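Local coordinates for CG8862 (Drosophila melanogaster, PDB 3ISM), which probably cleaves DNA and RNA as a magnesium-dependent mitochondrial endonuclease of the DNA/RNA non-specific family, at residues G96-H101 with F132-W137; A125-Q130 with M210-I215; L161-K166 with P187-K192; E206-P211 with T219-F224. One frame throughout, in Å; residues are numbered along the deposited sequence. Where two conformers were deposited one is given.

Interaction 1 (G96-H101 with F132-W137); sequences GYDRGH and FNRDAW. With MG (magnesium ion), chain F.
The metal site of a His-Me finger nuclease is built here between strand 98-101 and segment 132-137, which begins in helix 129-133. N133 OD1 is the one protein ligand of the magnesium ion, at 2.2 Å, and five waters complete its octahedral shell. The other end of the same amide is held by D98: N133 ND2 donates to D98 OD2 over 2.7 Å, meeting the anti lone pair of that oxygen. This bond and the metal bond fix the rotation of the amide, whose plane stands at 89° to the carboxylate. R134 grips D98 side-on in a salt bridge, its guanidinium nearly coplanar with the carboxylate. R134 NE meets D98 OD2 at 3.0 Å and R134 NH1 meets D98 OD1 at 2.9 Å, both on syn lone pairs, so OD2 takes two donors. An alanine at D98 would remove both oxygens and would probably leave the N133 amide less firmly oriented toward the metal, with R134 losing its carboxylate partner. R134 NH2 also bonds A326 O of the CG4930 chain. Water 2 joins the ion to the predicted proton acceptor, lying 2.9 Å from H101 ND1 and accepting from H101 N. A histidine on the strand facing a metal-bound asparagine, with water between them, is typical of the beta-beta-alpha-metal active site.

Interaction 2 (A125-Q130 with M210-I215); sequences APQVGQ and MPNQVI
N212 reaches from the turn after strand 203-211 to the backbone of strand 124-127, and its amide does the close work of this contact. With CG anti to the backbone N (chi1 -170°), the group lies alongside the strand end and bridges two backbone atoms. N212 ND2 donates to P126 O at 2.9 Å, a somewhat bent bond that leaves the amide plane by 24°, while V128 N donates to N212 OD1 at 3.0 Å. Both acceptors are met on a lone pair. N212 ND2 has a second acceptor in P187 O, so the amide also ties in the chain ahead of strand 189-197. Beside this polar clasp V128 turns inward, and its CG2 rests 3.7 Å from Q213 CA. Farther along, the packing thins toward solvent: V128 CG1 touches V214 CG2 at 3.8 Å, the side chains crossing at about a right angle, and V214 CG2 lies 3.5 Å from Q130 O. Q130, Q213 and V214 are all exposed there. N212 is itself the centre of an inverse gamma turn. One side-chain amide thus stands in for a neighbouring strand, offering both acceptor and donor, so directed polar bonds probably set the junction, with V128 packing beside them.

Interaction 3 (L161-K166 with P187-K192); sequences LYLPHK and PTHFYK
T188 OG1 is the best-held polar atom of this contact, gripped by two bonds. L163 N donates to T188 OG1 at 2.9 Å, almost straight at 169°, and on its other side T188 OG1 shares a short 2.6 Å hydrogen bond with H189 ND1, in which either atom could be the donor. The hydroxyl sits between the backbone N and the carbonyl carbon (chi1 68°), a crowded position that brings it to L163 N, just beyond strand 153-161. T188 and H189 together face L161 as a classic beta bulge, where strand 189-197 begins antiparallel to strand 153-161. L161 N donates to H189 O at 2.9 Å, from above the carbonyl plane. In return L161 O accepts from T188 N at 3.0 Å and only weakly from H189 N, at 3.4 Å. The bulge thus packs two successive N-H groups around one carbonyl. The bond between T188 OG1 and H189 ND1 reaches the imidazole at its edge, in plane, and would help to fix the ring's rotation, while L163 CD1 lies over one ring face in a CH-pi contact, 3.6 Å from the H189 centroid and 12° off its normal. Next to the bulge, the Y162 ring and the P187 pyrrolidine run side by side in the same direction; Y162 also packs on R46 of the second subunit. On the face of the sheet shared with H189, L161 lies against V209 and against helix 228-235. There L161 CG meets the edge of the Y191 ring, 3.7 Å from Y191 CD2.

Interaction 4 (E206-P211 with T219-F224); sequences ESYVMP and TPISVF
F224 forms the apolar centre, its ring clasped between two side chains. M210 CG lies over one face, 3.6 Å from F224 CG, while V223 CG2 sits above the opposite face. The methionine bends at its last torsion (chi3 63°), which brings M210 CE back to 4.0 Å from F224 CE2. M210 SD stands 4.8 Å from the ring centroid of F224 at an oblique angle, making this a Met-aromatic contact as well as a CH-pi one. P211 CD comes in obliquely, 3.6 Å from F224 CE1. An alanine at F224 would remove the surface on which M210 and P211 rest and would probably loosen the short 3-10 segment against the strand. Outward from the ring, Y208 turns one edge to I221 O, with Y208 CD1 3.5 Å from I221 O, and Y208 CE1 packs on I221 CG1. The backbone then takes over: V209 N donates to F224 O at 2.9 Å, in the carbonyl plane, the one hydrogen bond between the two segments. At the polar margin Y208 OH donates to E206 OE1 over 2.7 Å, from above the carboxylate plane; H143 NE2 also bonds that oxygen. Strand 203-211 lies between segment 219-224 and its antiparallel neighbour 189-197, with Y208 and M210 against helix 136-146 and V209 against helix 228-235.

Interaction 1 is the buried, ionic member of the set, holding the metal site together, whereas the other three are only partly buried. Interaction 2 adjoins it through strand 124-127, which pairs with 98-101, and through helix 129-133, but frays to solvent at its far end. Interactions 3 and 4 belong to the central sheet: strands 189-197 and 203-211 are antiparallel neighbours, one held by a bulge and its hydroxyl, the other by aromatic and methionine packing. M210 and P211 lie in both interactions 2 and 4 but touch across only the latter. F132 and W137 of interaction 1 pack on F190 and M210 of the sheet, so charge and metal coordination lie beside an apolar layer.

Interaction 1 (G96-H101 with F132-W137)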
# COMPACT_ATOMS: atom_id res chain seq x y z
N GLY B 96 7.44 -11.77 17.24
CA GLY B 96 7.43 -13.04 16.53
C GLY B 96 8.12 -12.91 15.19
O GLY B 96 8.03 -13.82 14.35
N TYR B 97 8.82 -11.79 14.98
CA TYR B 97 9.50 -11.51 13.71
C TYR B 97 10.93 -11.03 13.90
O TYR B 97 11.26 -10.37 14.89
CB TYR B 97 8.73 -10.46 12.89
CG TYR B 97 7.33 -10.87 12.51
CD1 TYR B 97 7.11 -11.76 11.45
CD2 TYR B 97 6.23 -10.39 13.21
CE1 TYR B 97 5.84 -12.17 11.11
CE2 TYR B 97 4.94 -10.79 12.88
CZ TYR B 97 4.75 -11.68 11.82
OH TYR B 97 3.47 -12.07 11.48
N ASP B 98 11.78 -11.34 12.94
CA ASP B 98 13.16 -10.90 12.95
C ASP B 98 13.19 -9.51 12.32
O ASP B 98 12.34 -9.20 11.49
CB ASP B 98 13.99 -11.84 12.08
CG ASP B 98 14.47 -13.07 12.81
OD1 ASP B 98 14.01 -13.34 13.94
OD2 ASP B 98 15.34 -13.76 12.23
N ARG B 99 14.18 -8.70 12.69
CA ARG B 99 14.54 -7.52 11.90
C ARG B 99 15.33 -8.01 10.70
O ARG B 99 16.53 -8.35 10.81
CB ARG B 99 15.38 -6.55 12.73
CG ARG B 99 14.67 -6.00 13.95
CD ARG B 99 15.63 -5.48 15.00
NE ARG B 99 16.27 -6.57 15.72
CZ ARG B 99 16.89 -6.45 16.90
NH1 ARG B 99 16.95 -5.28 17.51
NH2 ARG B 99 17.43 -7.52 17.46
N GLY B 100 14.66 -8.08 9.55
CA GLY B 100 15.26 -8.72 8.37
C GLY B 100 15.86 -7.73 7.39
O GLY B 100 15.13 -6.87 6.85
N HIS B 101 17.18 -7.83 7.18
CA HIS B 101 17.88 -6.97 6.23
C HIS B 101 17.26 -7.11 4.84
O HIS B 101 17.08 -8.23 4.35
CB HIS B 101 19.33 -7.39 6.08
CG HIS B 101 20.22 -7.03 7.22
ND1 HIS B 101 20.31 -7.80 8.37
CD2 HIS B 101 21.13 -6.04 7.36
CE1 HIS B 101 21.20 -7.26 9.19
NE2 HIS B 101 21.71 -6.19 8.60
N PHE B 132 13.14 -18.95 7.45
CA PHE B 132 13.09 -17.91 6.42
C PHE B 132 14.31 -16.97 6.49
O PHE B 132 15.34 -17.27 5.88
CB PHE B 132 11.73 -17.15 6.39
CG PHE B 132 11.59 -16.20 5.24
CD1 PHE B 132 11.49 -16.67 3.94
CD2 PHE B 132 11.58 -14.82 5.45
CE1 PHE B 132 11.38 -15.79 2.84
CE2 PHE B 132 11.47 -13.93 4.37
CZ PHE B 132 11.36 -14.42 3.06
N ASN B 133 14.21 -15.87 7.25
CA ASN B 133 15.35 -14.94 7.42
C ASN B 133 16.66 -15.69 7.67
O ASN B 133 17.67 -15.44 6.99
CB ASN B 133 15.09 -13.94 8.56
CG ASN B 133 16.30 -13.01 8.82
OD1 ASN B 133 16.88 -12.42 7.90
ND2 ASN B 133 16.67 -12.89 10.09
N ARG B 134 16.61 -16.64 8.60
CA ARG B 134 17.82 -17.33 9.04
C ARG B 134 18.18 -18.54 8.18
O ARG B 134 19.27 -19.08 8.29
CB ARG B 134 17.70 -17.76 10.51
CG ARG B 134 17.31 -16.62 11.44
CD ARG B 134 17.31 -17.04 12.92
NE ARG B 134 16.46 -16.11 13.68
CZ ARG B 134 16.16 -16.23 14.97
NH1 ARG B 134 15.37 -15.33 15.55
NH2 ARG B 134 16.64 -17.24 15.67
N ASP B 135 17.26 -18.92 7.30
CA ASP B 135 17.45 -20.13 6.50
C ASP B 135 17.22 -19.86 5.00
O ASP B 135 18.09 -19.27 4.34
CB ASP B 135 16.55 -21.24 7.04
CG ASP B 135 16.95 -21.68 8.44
OD1 ASP B 135 17.92 -22.46 8.58
OD2 ASP B 135 16.30 -21.25 9.42
N ALA B 136 16.06 -20.25 4.49
CA ALA B 136 15.70 -20.09 3.07
C ALA B 136 16.06 -18.72 2.45
O ALA B 136 16.64 -18.66 1.36
CB ALA B 136 14.21 -20.40 2.87
N TRP B 137 15.71 -17.63 3.12
CA TRP B 137 16.03 -16.30 2.58
C TRP B 137 17.55 -16.06 2.55
O TRP B 137 18.07 -15.49 1.59
CB TRP B 137 15.31 -15.20 3.37
CG TRP B 137 15.46 -13.82 2.81
CD1 TRP B 137 16.15 -12.77 3.35
CD2 TRP B 137 14.88 -13.31 1.59
NE1 TRP B 137 16.05 -11.67 2.55
CE2 TRP B 137 15.28 -11.97 1.46
CE3 TRP B 137 14.07 -13.87 0.60
CZ2 TRP B 137 14.89 -11.17 0.39
CZ3 TRP B 137 13.68 -13.07 -0.48
CH2 TRP B 137 14.10 -11.74 -0.58
MG MG F . 18.64 -11.54 6.99
O HOH W 1 18.21 -10.43 11.03
O HOH W 2 18.65 -10.23 8.44
O HOH W 3 17.05 -10.79 5.77
O HOH W 4 18.67 -13.35 5.74
O HOH W 5 20.14 -12.52 8.10
O HOH W 6 19.88 -10.72 5.82

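Interaction 2 (A125-Q130 with M210-I215)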
# COMPACT_ATOMS: atom_id res chain seq x y z
N ALA B 125 12.74 -5.15 7.41
CA ALA B 125 11.32 -5.50 7.39
C ALA B 125 11.11 -6.75 8.24
O ALA B 125 12.02 -7.58 8.35
CB ALA B 125 10.79 -5.72 5.96
N PRO B 126 9.93 -6.86 8.87
CA PRO B 126 9.63 -8.04 9.67
C PRO B 126 9.65 -9.29 8.81
O PRO B 126 8.92 -9.39 7.82
CB PRO B 126 8.22 -7.76 10.22
CG PRO B 126 8.13 -6.28 10.23
CD PRO B 126 8.85 -5.86 8.96
N GLN B 127 10.52 -10.22 9.18
CA GLN B 127 10.61 -11.51 8.52
C GLN B 127 10.52 -12.61 9.55
O GLN B 127 11.06 -12.47 10.66
CB GLN B 127 11.93 -11.63 7.77
CG GLN B 127 12.10 -10.58 6.67
CD GLN B 127 13.34 -10.83 5.83
OE1 GLN B 127 14.40 -11.13 6.36
NE2 GLN B 127 13.20 -10.71 4.51
N VAL B 128 9.82 -13.69 9.20
CA VAL B 128 9.91 -14.96 9.93
C VAL B 128 11.39 -15.34 10.09
O VAL B 128 12.17 -15.23 9.15
CB VAL B 128 9.14 -16.07 9.17
CG1 VAL B 128 9.36 -17.45 9.78
CG2 VAL B 128 7.64 -15.73 9.13
N GLY B 129 11.76 -15.76 11.30
CA GLY B 129 13.14 -16.05 11.62
C GLY B 129 13.61 -17.41 11.14
O GLY B 129 14.12 -17.54 10.03
N GLN B 130 13.47 -18.40 12.02
CA GLN B 130 13.70 -19.81 11.70
C GLN B 130 12.81 -20.20 10.53
O GLN B 130 11.59 -19.97 10.56
CB GLN B 130 13.37 -20.68 12.90
CG GLN B 130 14.42 -20.68 14.00
CD GLN B 130 13.98 -21.46 15.23
OE1 GLN B 130 14.20 -22.67 15.32
NE2 GLN B 130 13.37 -20.77 16.18
N MET B 210 9.64 -15.08 -2.69
CA MET B 210 9.51 -16.08 -1.63
C MET B 210 8.53 -15.59 -0.59
O MET B 210 8.56 -14.43 -0.25
CB MET B 210 10.87 -16.37 -0.99
CG MET B 210 11.90 -16.95 -1.96
SD MET B 210 13.53 -17.13 -1.21
CE MET B 210 13.23 -18.32 0.09
N PRO B 211 7.66 -16.48 -0.09
CA PRO B 211 6.67 -16.04 0.90
C PRO B 211 7.34 -15.82 2.26
O PRO B 211 8.28 -16.55 2.63
CB PRO B 211 5.67 -17.20 0.93
CG PRO B 211 6.53 -18.43 0.61
CD PRO B 211 7.55 -17.93 -0.38
N ASN B 212 6.85 -14.83 2.99
CA ASN B 212 7.35 -14.51 4.32
C ASN B 212 6.74 -15.49 5.33
O ASN B 212 5.88 -15.14 6.13
CB ASN B 212 7.01 -13.05 4.66
CG ASN B 212 7.70 -12.54 5.92
OD1 ASN B 212 8.58 -13.20 6.47
ND2 ASN B 212 7.31 -11.33 6.38
N GLN B 213 7.20 -16.74 5.27
CA GLN B 213 6.69 -17.78 6.16
C GLN B 213 7.77 -18.83 6.35
O GLN B 213 8.78 -18.80 5.66
CB GLN B 213 5.43 -18.42 5.57
CG GLN B 213 5.67 -19.16 4.27
CD GLN B 213 4.40 -19.34 3.46
OE1 GLN B 213 3.50 -18.48 3.46
NE2 GLN B 213 4.34 -20.44 2.72
N VAL B 214 7.54 -19.77 7.27
CA VAL B 214 8.44 -20.91 7.41
C VAL B 214 8.48 -21.73 6.10
O VAL B 214 7.46 -22.24 5.63
CB VAL B 214 8.08 -21.80 8.61
CG1 VAL B 214 8.86 -23.14 8.57
CG2 VAL B 214 8.36 -21.07 9.92
N ILE B 215 9.66 -21.79 5.50
CA ILE B 215 9.91 -22.61 4.32
C ILE B 215 10.80 -23.77 4.72
O ILE B 215 11.76 -23.59 5.47
CB ILE B 215 10.60 -21.79 3.20
CG1 ILE B 215 9.67 -20.68 2.71
CG2 ILE B 215 10.97 -22.70 2.02
CD1 ILE B 215 10.36 -19.70 1.83

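Interaction 3 (L161-K166 with P187-K192)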
# COMPACT_ATOMS: atom_id res chain seq x y z
N LEU B 161 6.53 -7.37 -0.83
CA LEU B 161 5.26 -7.44 -1.56
C LEU B 161 4.15 -7.70 -0.56
O LEU B 161 4.39 -8.23 0.53
CB LEU B 161 5.25 -8.59 -2.59
CG LEU B 161 6.26 -8.54 -3.73
CD1 LEU B 161 6.35 -9.90 -4.46
CD2 LEU B 161 5.91 -7.42 -4.69
N TYR B 162 2.93 -7.34 -0.94
CA TYR B 162 1.75 -7.49 -0.12
C TYR B 162 0.68 -8.04 -1.05
O TYR B 162 -0.09 -7.27 -1.65
CB TYR B 162 1.35 -6.15 0.50
CG TYR B 162 2.51 -5.37 1.13
CD1 TYR B 162 2.78 -5.46 2.49
CD2 TYR B 162 3.32 -4.53 0.35
CE1 TYR B 162 3.83 -4.76 3.05
CE2 TYR B 162 4.37 -3.83 0.90
CZ TYR B 162 4.63 -3.96 2.25
OH TYR B 162 5.67 -3.26 2.81
N LEU B 163 0.65 -9.36 -1.20
CA LEU B 163 -0.11 -10.03 -2.27
C LEU B 163 -1.49 -10.47 -1.79
O LEU B 163 -1.64 -10.87 -0.65
CB LEU B 163 0.65 -11.25 -2.82
CG LEU B 163 2.07 -11.05 -3.37
CD1 LEU B 163 2.56 -12.33 -4.06
CD2 LEU B 163 2.08 -9.88 -4.33
N PRO B 164 -2.50 -10.33 -2.66
CA PRO B 164 -3.90 -10.69 -2.37
C PRO B 164 -4.13 -12.18 -2.24
O PRO B 164 -3.35 -12.96 -2.74
CB PRO B 164 -4.66 -10.18 -3.59
CG PRO B 164 -3.63 -10.17 -4.70
CD PRO B 164 -2.36 -9.74 -4.01
N HIS B 165 -5.22 -12.55 -1.58
CA HIS B 165 -5.67 -13.93 -1.54
C HIS B 165 -7.19 -13.86 -1.71
O HIS B 165 -7.80 -12.81 -1.50
CB HIS B 165 -5.33 -14.59 -0.20
CG HIS B 165 -5.93 -13.89 0.98
ND1 HIS B 165 -5.37 -12.77 1.54
CD2 HIS B 165 -7.07 -14.12 1.66
CE1 HIS B 165 -6.12 -12.36 2.54
NE2 HIS B 165 -7.17 -13.16 2.63
N LYS B 166 -7.79 -14.98 -2.09
CA LYS B 166 -9.24 -15.08 -2.20
C LYS B 166 -9.85 -15.46 -0.87
O LYS B 166 -9.24 -16.20 -0.09
CB LYS B 166 -9.62 -16.11 -3.26
CG LYS B 166 -9.46 -15.62 -4.70
CD LYS B 166 -9.77 -16.74 -5.70
CE LYS B 166 -11.25 -17.15 -5.65
NZ LYS B 166 -11.48 -18.52 -6.22
N PRO B 187 5.29 -7.80 5.51
CA PRO B 187 5.05 -8.17 4.12
C PRO B 187 4.66 -9.64 3.95
O PRO B 187 5.08 -10.49 4.74
CB PRO B 187 6.39 -7.85 3.44
CG PRO B 187 7.02 -6.77 4.35
CD PRO B 187 6.66 -7.27 5.72
N THR B 188 3.85 -9.93 2.94
CA THR B 188 3.40 -11.30 2.68
C THR B 188 4.53 -12.10 2.00
O THR B 188 4.62 -13.30 2.16
CB THR B 188 2.12 -11.33 1.78
OG1 THR B 188 2.44 -10.89 0.45
CG2 THR B 188 1.03 -10.45 2.37
N HIS B 189 5.36 -11.39 1.23
CA HIS B 189 6.38 -12.01 0.36
C HIS B 189 7.53 -11.01 0.19
O HIS B 189 7.36 -9.82 0.46
CB HIS B 189 5.83 -12.32 -1.04
CG HIS B 189 4.73 -13.33 -1.09
ND1 HIS B 189 3.44 -13.05 -0.70
CD2 HIS B 189 4.71 -14.60 -1.56
CE1 HIS B 189 2.68 -14.12 -0.88
NE2 HIS B 189 3.42 -15.08 -1.40
N PHE B 190 8.67 -11.49 -0.29
CA PHE B 190 9.78 -10.63 -0.70
C PHE B 190 10.29 -11.08 -2.07
O PHE B 190 10.14 -12.22 -2.43
CB PHE B 190 10.91 -10.68 0.33
CG PHE B 190 10.54 -10.14 1.68
CD1 PHE B 190 10.68 -8.78 1.96
CD2 PHE B 190 10.06 -10.99 2.68
CE1 PHE B 190 10.33 -8.27 3.21
CE2 PHE B 190 9.71 -10.49 3.94
CZ PHE B 190 9.84 -9.13 4.20
N TYR B 191 10.92 -10.19 -2.82
CA TYR B 191 11.49 -10.56 -4.12
C TYR B 191 12.95 -10.17 -4.18
O TYR B 191 13.39 -9.30 -3.44
CB TYR B 191 10.76 -9.85 -5.29
CG TYR B 191 10.82 -8.35 -5.20
CD1 TYR B 191 11.96 -7.63 -5.58
CD2 TYR B 191 9.73 -7.63 -4.72
CE1 TYR B 191 12.02 -6.26 -5.46
CE2 TYR B 191 9.76 -6.26 -4.61
CZ TYR B 191 10.90 -5.59 -4.97
OH TYR B 191 10.91 -4.23 -4.84
N LYS B 192 13.67 -10.79 -5.11
CA LYS B 192 14.96 -10.29 -5.58
C LYS B 192 14.92 -10.36 -7.09
O LYS B 192 14.60 -11.40 -7.66
CB LYS B 192 16.13 -11.12 -5.06
CG LYS B 192 16.49 -10.82 -3.60
CD LYS B 192 17.78 -11.53 -3.21
CE LYS B 192 18.12 -11.36 -1.72
NZ LYS B 192 18.52 -9.96 -1.41

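Interaction 4 (E206-P211 with T219-F224)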
# COMPACT_ATOMS: atom_id res chain seq x y z
N GLU B 206 17.71 -12.95 -13.30
CA GLU B 206 17.02 -13.90 -12.44
C GLU B 206 16.03 -13.13 -11.57
O GLU B 206 16.29 -12.00 -11.19
CB GLU B 206 18.01 -14.66 -11.53
CG GLU B 206 19.03 -15.51 -12.26
CD GLU B 206 19.88 -16.38 -11.34
OE1 GLU B 206 19.69 -16.36 -10.10
OE2 GLU B 206 20.77 -17.07 -11.86
N SER B 207 14.89 -13.74 -11.27
CA SER B 207 13.97 -13.12 -10.32
C SER B 207 13.22 -14.16 -9.51
O SER B 207 12.76 -15.17 -10.05
CB SER B 207 12.99 -12.16 -11.02
OG SER B 207 12.33 -12.79 -12.08
N TYR B 208 13.09 -13.88 -8.21
CA TYR B 208 12.54 -14.80 -7.23
C TYR B 208 11.50 -14.07 -6.40
O TYR B 208 11.65 -12.89 -6.14
CB TYR B 208 13.64 -15.30 -6.29
CG TYR B 208 14.79 -16.00 -6.97
CD1 TYR B 208 14.85 -17.39 -6.99
CD2 TYR B 208 15.82 -15.28 -7.57
CE1 TYR B 208 15.90 -18.04 -7.62
CE2 TYR B 208 16.86 -15.92 -8.20
CZ TYR B 208 16.90 -17.29 -8.21
OH TYR B 208 17.93 -17.93 -8.85
N VAL B 209 10.46 -14.80 -6.00
CA VAL B 209 9.50 -14.31 -5.01
C VAL B 209 9.34 -15.41 -3.95
O VAL B 209 8.98 -16.54 -4.27
CB VAL B 209 8.13 -13.98 -5.65
CG1 VAL B 209 7.01 -13.86 -4.60
CG2 VAL B 209 8.23 -12.70 -6.48
N MET B 210 9.64 -15.08 -2.69
CA MET B 210 9.51 -16.08 -1.63
C MET B 210 8.53 -15.59 -0.59
O MET B 210 8.56 -14.43 -0.25
CB MET B 210 10.87 -16.37 -0.99
CG MET B 210 11.90 -16.95 -1.96
SD MET B 210 13.53 -17.13 -1.21
CE MET B 210 13.23 -18.32 0.09
N PRO B 211 7.66 -16.48 -0.09
CA PRO B 211 6.67 -16.04 0.90
C PRO B 211 7.34 -15.82 2.26
O PRO B 211 8.28 -16.55 2.63
CB PRO B 211 5.67 -17.20 0.93
CG PRO B 211 6.53 -18.43 0.61
CD PRO B 211 7.55 -17.93 -0.38
N THR B 219 13.87 -27.18 0.46
CA THR B 219 13.29 -26.53 -0.71
C THR B 219 14.33 -25.73 -1.49
O THR B 219 14.90 -24.77 -0.96
CB THR B 219 12.12 -25.60 -0.32
OG1 THR B 219 11.11 -26.34 0.37
CG2 THR B 219 11.50 -24.99 -1.55
N PRO B 220 14.60 -26.11 -2.76
CA PRO B 220 15.59 -25.37 -3.52
C PRO B 220 15.02 -24.01 -3.91
O PRO B 220 13.81 -23.88 -4.14
CB PRO B 220 15.82 -26.24 -4.76
CG PRO B 220 15.00 -27.47 -4.58
CD PRO B 220 13.97 -27.19 -3.55
N ILE B 221 15.88 -23.00 -3.99
CA ILE B 221 15.43 -21.64 -4.29
C ILE B 221 14.88 -21.52 -5.71
O ILE B 221 14.10 -20.62 -6.00
CB ILE B 221 16.54 -20.59 -4.08
CG1 ILE B 221 17.70 -20.86 -5.04
CG2 ILE B 221 16.97 -20.55 -2.60
CD1 ILE B 221 18.76 -19.79 -5.05
N SER B 222 15.28 -22.45 -6.58
CA SER B 222 14.81 -22.50 -7.96
C SER B 222 13.29 -22.56 -8.09
O SER B 222 12.74 -22.03 -9.04
CB SER B 222 15.46 -23.69 -8.69
OG SER B 222 14.96 -24.92 -8.20
N VAL B 223 12.64 -23.19 -7.11
CA VAL B 223 11.18 -23.29 -7.12
C VAL B 223 10.49 -21.93 -6.93
O VAL B 223 9.30 -21.78 -7.27
CB VAL B 223 10.63 -24.32 -6.09
CG1 VAL B 223 11.48 -25.58 -6.08
CG2 VAL B 223 10.53 -23.71 -4.70
N PHE B 224 11.24 -20.94 -6.46
CA PHE B 224 10.69 -19.62 -6.21
C PHE B 224 10.90 -18.63 -7.35
O PHE B 224 10.59 -17.46 -7.23
CB PHE B 224 11.26 -19.07 -4.91
CG PHE B 224 10.87 -19.87 -3.72
CD1 PHE B 224 9.55 -19.87 -3.27
CD2 PHE B 224 11.82 -20.61 -3.03
CE1 PHE B 224 9.19 -20.62 -2.16
CE2 PHE B 224 11.47 -21.36 -1.92
CZ PHE B 224 10.15 -21.37 -1.48